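PDB 6D2Y: PbSGBP-B lipoprotein from Prevotella bryantii B14, which probably binds polysaccharide at the cell surface as a magnesium-containing lipoprotein of a polysaccharide utilization locus. Local coordinates for residues A[74-79]-A[96-100]; A[405-409]-A[433-439]. All blocks are in the same frame, centred on the assembly; numbering follows the deposited sequence.

Interaction 1: residues A[74-79]-A[96-100]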
loop_
_atom_site.group_PDB
_atom_site.type_symbol
_atom_site.label_atom_id
_atom_site.label_comp_id
_atom_site.label_asym_id
_atom_site.label_seq_id
_atom_site.Cartn_x
_atom_site.Cartn_y
_atom_site.Cartn_z
ATOM N N ILE A 74 24.278 0.007 41.494
ATOM C CA ILE A 74 23.956 0.506 40.162
ATOM C C ILE A 74 23.407 1.920 40.286
ATOM O O ILE A 74 22.357 2.135 40.900
ATOM C CB ILE A 74 22.938 -0.408 39.472
ATOM C CG1 ILE A 74 23.435 -1.850 39.487
ATOM C CG2 ILE A 74 22.682 0.068 38.051
ATOM C CD1 ILE A 74 22.360 -2.841 39.187
ATOM N N LYS A 75 24.106 2.884 39.692
ATOM C CA LYS A 75 23.601 4.250 39.645
ATOM C C LYS A 75 22.824 4.527 38.367
ATOM O O LYS A 75 21.797 5.212 38.403
ATOM C CB LYS A 75 24.757 5.245 39.786
ATOM C CG LYS A 75 25.188 5.460 41.222
ATOM C CD LYS A 75 23.992 5.382 42.158
ATOM C CE LYS A 75 24.423 5.244 43.602
ATOM N NZ LYS A 75 23.739 4.079 44.221
ATOM N N GLY A 76 23.290 4.000 37.238
ATOM C CA GLY A 76 22.594 4.174 35.982
ATOM C C GLY A 76 22.589 2.883 35.190
ATOM O O GLY A 76 23.441 2.010 35.371
ATOM N N ILE A 77 21.601 2.774 34.304
ATOM C CA ILE A 77 21.480 1.657 33.378
ATOM C C ILE A 77 21.205 2.226 31.994
ATOM O O ILE A 77 20.292 3.043 31.827
ATOM C CB ILE A 77 20.352 0.689 33.793
ATOM C CG1 ILE A 77 20.729 -0.080 35.061
ATOM C CG2 ILE A 77 20.031 -0.278 32.668
ATOM C CD1 ILE A 77 19.694 -1.106 35.492
ATOM N N LEU A 78 21.982 1.800 31.006
ATOM C CA LEU A 78 21.699 2.109 29.612
ATOM C C LEU A 78 21.454 0.824 28.843
ATOM O O LEU A 78 22.251 -0.115 28.928
ATOM C CB LEU A 78 22.842 2.872 28.958
ATOM C CG LEU A 78 23.015 4.301 29.437
ATOM C CD1 LEU A 78 24.138 4.276 30.447
ATOM C CD2 LEU A 78 23.344 5.240 28.256
ATOM N N PHE A 79 20.355 0.793 28.098
ATOM C CA PHE A 79 20.111 -0.227 27.088
ATOM C C PHE A 79 20.640 0.309 25.763
ATOM O O PHE A 79 20.083 1.265 25.211
ATOM C CB PHE A 79 18.621 -0.540 27.006
ATOM C CG PHE A 79 18.100 -1.306 28.182
ATOM C CD1 PHE A 79 17.696 -0.651 29.336
ATOM C CD2 PHE A 79 18.008 -2.683 28.133
ATOM C CE1 PHE A 79 17.209 -1.363 30.420
ATOM C CE2 PHE A 79 17.523 -3.400 29.209
ATOM C CZ PHE A 79 17.123 -2.740 30.354
ATOM N N LEU A 96 16.313 -5.702 40.890
ATOM C CA LEU A 96 16.143 -4.372 40.322
ATOM C C LEU A 96 15.128 -4.474 39.195
ATOM O O LEU A 96 15.292 -5.292 38.282
ATOM C CB LEU A 96 17.472 -3.801 39.807
ATOM C CG LEU A 96 17.517 -2.351 39.303
ATOM C CD1 LEU A 96 18.926 -1.808 39.418
ATOM C CD2 LEU A 96 17.037 -2.215 37.867
ATOM N N ILE A 97 14.088 -3.646 39.258
ATOM C CA ILE A 97 13.024 -3.627 38.262
ATOM C C ILE A 97 13.139 -2.323 37.484
ATOM O O ILE A 97 13.041 -1.234 38.062
ATOM C CB ILE A 97 11.639 -3.785 38.909
ATOM C CG1 ILE A 97 11.535 -5.144 39.601
ATOM C CG2 ILE A 97 10.536 -3.632 37.868
ATOM C CD1 ILE A 97 10.244 -5.347 40.369
ATOM N N VAL A 98 13.372 -2.437 36.178
ATOM C CA VAL A 98 13.544 -1.295 35.292
ATOM C C VAL A 98 12.828 -1.590 33.980
ATOM O O VAL A 98 12.709 -2.744 33.559
ATOM C CB VAL A 98 15.042 -0.982 35.056
ATOM C CG1 VAL A 98 15.734 -2.132 34.331
ATOM C CG2 VAL A 98 15.224 0.326 34.293
ATOM N N SER A 99 12.334 -0.537 33.340
ATOM C CA SER A 99 11.663 -0.657 32.053
ATOM C C SER A 99 12.603 -0.228 30.934
ATOM O O SER A 99 13.335 0.760 31.065
ATOM C CB SER A 99 10.383 0.181 32.017
ATOM O OG SER A 99 9.724 0.152 33.271
ATOM N N VAL A 100 12.582 -0.977 29.839
ATOM C CA VAL A 100 13.423 -0.658 28.680
ATOM C C VAL A 100 12.966 0.669 28.085
ATOM O O VAL A 100 11.751 0.884 27.924
ATOM C CB VAL A 100 13.348 -1.781 27.645
ATOM C CG1 VAL A 100 14.366 -1.564 26.535
ATOM C CG2 VAL A 100 13.571 -3.134 28.311
#
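Ile-74, in strand 74-79, sets its CD1 3.6 Å from CD1 of Leu-96, the first apolar contact between two strands that face each other across the inside of a β-sandwich. Lys-75 and Gly-76 follow as a classic beta bulge opposite Ile-115, and the next inward side chain is therefore Ile-77. Its CD1 bridges two residues, the Ile-77 atom lying 3.7 Å from Leu-96 CD2 and 4.3 Å from Val-98 CG1. Leu-78 turns out of reach, and Phe-79 finishes the row: Val-98 CG1 approaches the ring edge, 4.3 Å from CE1, while Val-100 covers a face, its CG1 making a CH-pi contact 4.3 Å from the Phe-79 ring centroid. The axes of 74-79 and 96-99 approach to 9.7 Å and cross at -46°, a spacing bridged mainly by apolar side chains. Strand 74-79 is flanked in its sheet by 111-116 and 82-83, whereas 95-99 is the outermost strand of the opposing sheet, beside 63-69; Met-112, Ile-64 and Val-128 close around Phe-79.

Interaction 2: residues A[405-409]-A[433-439]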
loop_
_atom_site.group_PDB
_atom_site.type_symbol
_atom_site.label_atom_id
_atom_site.label_comp_id
_atom_site.label_asym_id
_atom_site.label_seq_id
_atom_site.Cartn_x
_atom_site.Cartn_y
_atom_site.Cartn_z
ATOM N N GLU A 405 -20.358 5.208 -1.750
ATOM C CA GLU A 405 -21.387 5.287 -2.773
ATOM C C GLU A 405 -21.288 6.640 -3.473
ATOM O O GLU A 405 -20.637 7.568 -2.983
ATOM C CB GLU A 405 -22.786 5.039 -2.158
ATOM C CG GLU A 405 -23.977 5.454 -2.995
ATOM C CD GLU A 405 -24.588 4.277 -3.738
ATOM O OE1 GLU A 405 -24.171 3.136 -3.479
ATOM O OE2 GLU A 405 -25.478 4.484 -4.587
ATOM N N PHE A 406 -22.009 6.797 -4.542
ATOM C CA PHE A 406 -21.857 7.878 -5.443
ATOM C C PHE A 406 -21.876 9.210 -4.807
ATOM O O PHE A 406 -21.346 10.138 -5.335
ATOM C CB PHE A 406 -23.011 7.748 -6.400
ATOM C CG PHE A 406 -23.017 8.699 -7.509
ATOM C CD1 PHE A 406 -22.099 8.625 -8.495
ATOM C CD2 PHE A 406 -23.991 9.602 -7.612
ATOM C CE1 PHE A 406 -22.150 9.482 -9.539
ATOM C CE2 PHE A 406 -24.047 10.464 -8.641
ATOM C CZ PHE A 406 -23.121 10.408 -9.609
ATOM N N ASP A 407 -22.604 9.360 -3.743
ATOM C CA ASP A 407 -22.656 10.624 -3.019
ATOM C C ASP A 407 -21.540 10.781 -1.992
ATOM O O ASP A 407 -21.400 11.864 -1.415
ATOM C CB ASP A 407 -24.011 10.783 -2.317
ATOM C CG ASP A 407 -24.321 9.635 -1.375
ATOM O OD1 ASP A 407 -23.533 8.666 -1.328
ATOM O OD2 ASP A 407 -25.358 9.702 -0.678
ATOM N N GLY A 408 -20.751 9.737 -1.747
ATOM C CA GLY A 408 -19.668 9.794 -0.790
ATOM C C GLY A 408 -19.979 9.176 0.555
ATOM O O GLY A 408 -19.056 8.983 1.354
ATOM N N ASN A 409 -21.241 8.863 0.829
ATOM C CA ASN A 409 -21.605 8.227 2.084
ATOM C C ASN A 409 -21.160 6.764 2.080
ATOM O O ASN A 409 -20.813 6.193 1.043
ATOM C CB ASN A 409 -23.110 8.340 2.321
ATOM C CG ASN A 409 -23.537 9.749 2.697
ATOM O OD1 ASN A 409 -23.325 10.198 3.825
ATOM N ND2 ASN A 409 -24.138 10.458 1.747
ATOM N N TYR A 433 -26.545 12.606 -4.539
ATOM C CA TYR A 433 -27.840 11.954 -4.414
ATOM C C TYR A 433 -28.846 12.905 -3.789
ATOM O O TYR A 433 -28.603 13.452 -2.707
ATOM C CB TYR A 433 -27.731 10.703 -3.552
ATOM C CG TYR A 433 -27.345 9.460 -4.299
ATOM C CD1 TYR A 433 -27.529 9.353 -5.673
ATOM C CD2 TYR A 433 -26.794 8.389 -3.626
ATOM C CE1 TYR A 433 -27.170 8.203 -6.347
ATOM C CE2 TYR A 433 -26.440 7.252 -4.283
ATOM C CZ TYR A 433 -26.622 7.154 -5.640
ATOM O OH TYR A 433 -26.250 5.990 -6.266
ATOM N N ASN A 434 -29.981 13.085 -4.461
ATOM C CA ASN A 434 -31.084 13.892 -3.946
ATOM C C ASN A 434 -30.607 15.292 -3.564
ATOM O O ASN A 434 -30.889 15.800 -2.477
ATOM C CB ASN A 434 -31.758 13.196 -2.763
ATOM C CG ASN A 434 -32.979 12.401 -3.178
ATOM O OD1 ASN A 434 -33.652 12.738 -4.152
ATOM N ND2 ASN A 434 -33.263 11.331 -2.446
ATOM N N ASP A 435 -29.852 15.908 -4.475
ATOM C CA ASP A 435 -29.348 17.274 -4.357
ATOM C C ASP A 435 -28.425 17.477 -3.159
ATOM O O ASP A 435 -28.065 18.620 -2.851
ATOM C CB ASP A 435 -30.496 18.293 -4.298
ATOM C CG ASP A 435 -31.539 18.070 -5.379
ATOM O OD1 ASP A 435 -32.137 16.971 -5.436
ATOM O OD2 ASP A 435 -31.763 19.001 -6.182
ATOM N N LYS A 436 -28.037 16.407 -2.468
ATOM C CA LYS A 436 -27.166 16.487 -1.303
ATOM C C LYS A 436 -25.903 15.682 -1.571
ATOM O O LYS A 436 -25.978 14.541 -2.039
ATOM C CB LYS A 436 -27.876 15.970 -0.048
ATOM C CG LYS A 436 -29.201 16.661 0.247
ATOM C CD LYS A 436 -29.712 16.319 1.638
ATOM C CE LYS A 436 -30.136 17.567 2.393
ATOM N NZ LYS A 436 -29.168 17.915 3.469
ATOM N N SER A 437 -24.747 16.273 -1.274
ATOM C CA SER A 437 -23.469 15.620 -1.519
ATOM C C SER A 437 -22.557 15.810 -0.317
ATOM O O SER A 437 -22.554 16.873 0.312
ATOM C CB SER A 437 -22.793 16.166 -2.781
ATOM O OG SER A 437 -21.591 15.465 -3.053
ATOM N N VAL A 438 -21.782 14.771 -0.010
ATOM C CA VAL A 438 -20.876 14.778 1.132
ATOM C C VAL A 438 -19.455 15.005 0.633
ATOM O O VAL A 438 -18.638 15.641 1.310
ATOM C CB VAL A 438 -21.001 13.469 1.938
ATOM C CG1 VAL A 438 -19.710 13.141 2.672
ATOM C CG2 VAL A 438 -22.161 13.568 2.919
ATOM N N LEU A 439 -19.157 14.504 -0.564
ATOM C CA LEU A 439 -17.856 14.752 -1.162
ATOM C C LEU A 439 -17.662 16.249 -1.400
ATOM O O LEU A 439 -18.635 16.998 -1.525
ATOM C CB LEU A 439 -17.709 13.984 -2.475
ATOM C CG LEU A 439 -17.811 12.462 -2.377
ATOM C CD1 LEU A 439 -18.606 11.892 -3.544
ATOM C CD2 LEU A 439 -16.430 11.825 -2.283
#
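Two loops of the C-terminal, probably glycan-binding domain meet here in a partly buried contact that combines polar links with tight backbone packing. Residues 405-408 form a type I turn and 433-436 a type I' turn. At one end the hydroxyl of Tyr-433 donates a very short hydrogen bond, 2.4 Å from OH to Glu-405 OE2, and the same hydroxyl also bonds to Gln-366. The Tyr-433 ring meets that of Phe-406 obliquely, with centroids 5.5 Å apart and planes at 46°, while Asp-407 OD2 comes to the edge of the Tyr-433 ring, 3.5 Å from CD2. Asp-407 also holds its own loop in shape: OD1 accepts from Asn-409 N at 3.2 Å in an Asx turn, and OD2 accepts from Asn-409 ND2 at 2.8 Å. The carbonyl O of Asp-407 accepts a backbone hydrogen bond from Val-438 N at 3.3 Å. Gly-408, at a positive phi, lets Leu-439 CD1 come within 3.5 Å of its N; a CB there would clash with Leu-439. The 405-409 loop joins strands 393-398 and 423-428, which belong to different sheets, and 433-439 leads from 423-428 to 449-458, back in the sheet of 393-398.

How the interactions relate
Interactions 1 and 2 lie in different parts of an elongated, all-β chain, with centres 57 Å apart and nearest atoms about 41 Å apart. They share no strand or sheet and come in series: 74-79 and 96-100 come first in the chain and lie in the N-terminal β-sandwich, whereas 405-409 and 433-439 lie in the C-terminal domain of the SGBP-B xyloglucan-binding family. The first joins two sheets through side chains in a sandwich interior; the second brings together loops between strands and relies partly on hydrogen bonds. Neither reaches the magnesium site of Asp-225, Asp-227, Ser-255, Asn-257 and Asp-452. Each contact thus belongs to its own module, consistent with separately packed domains strung along the chain.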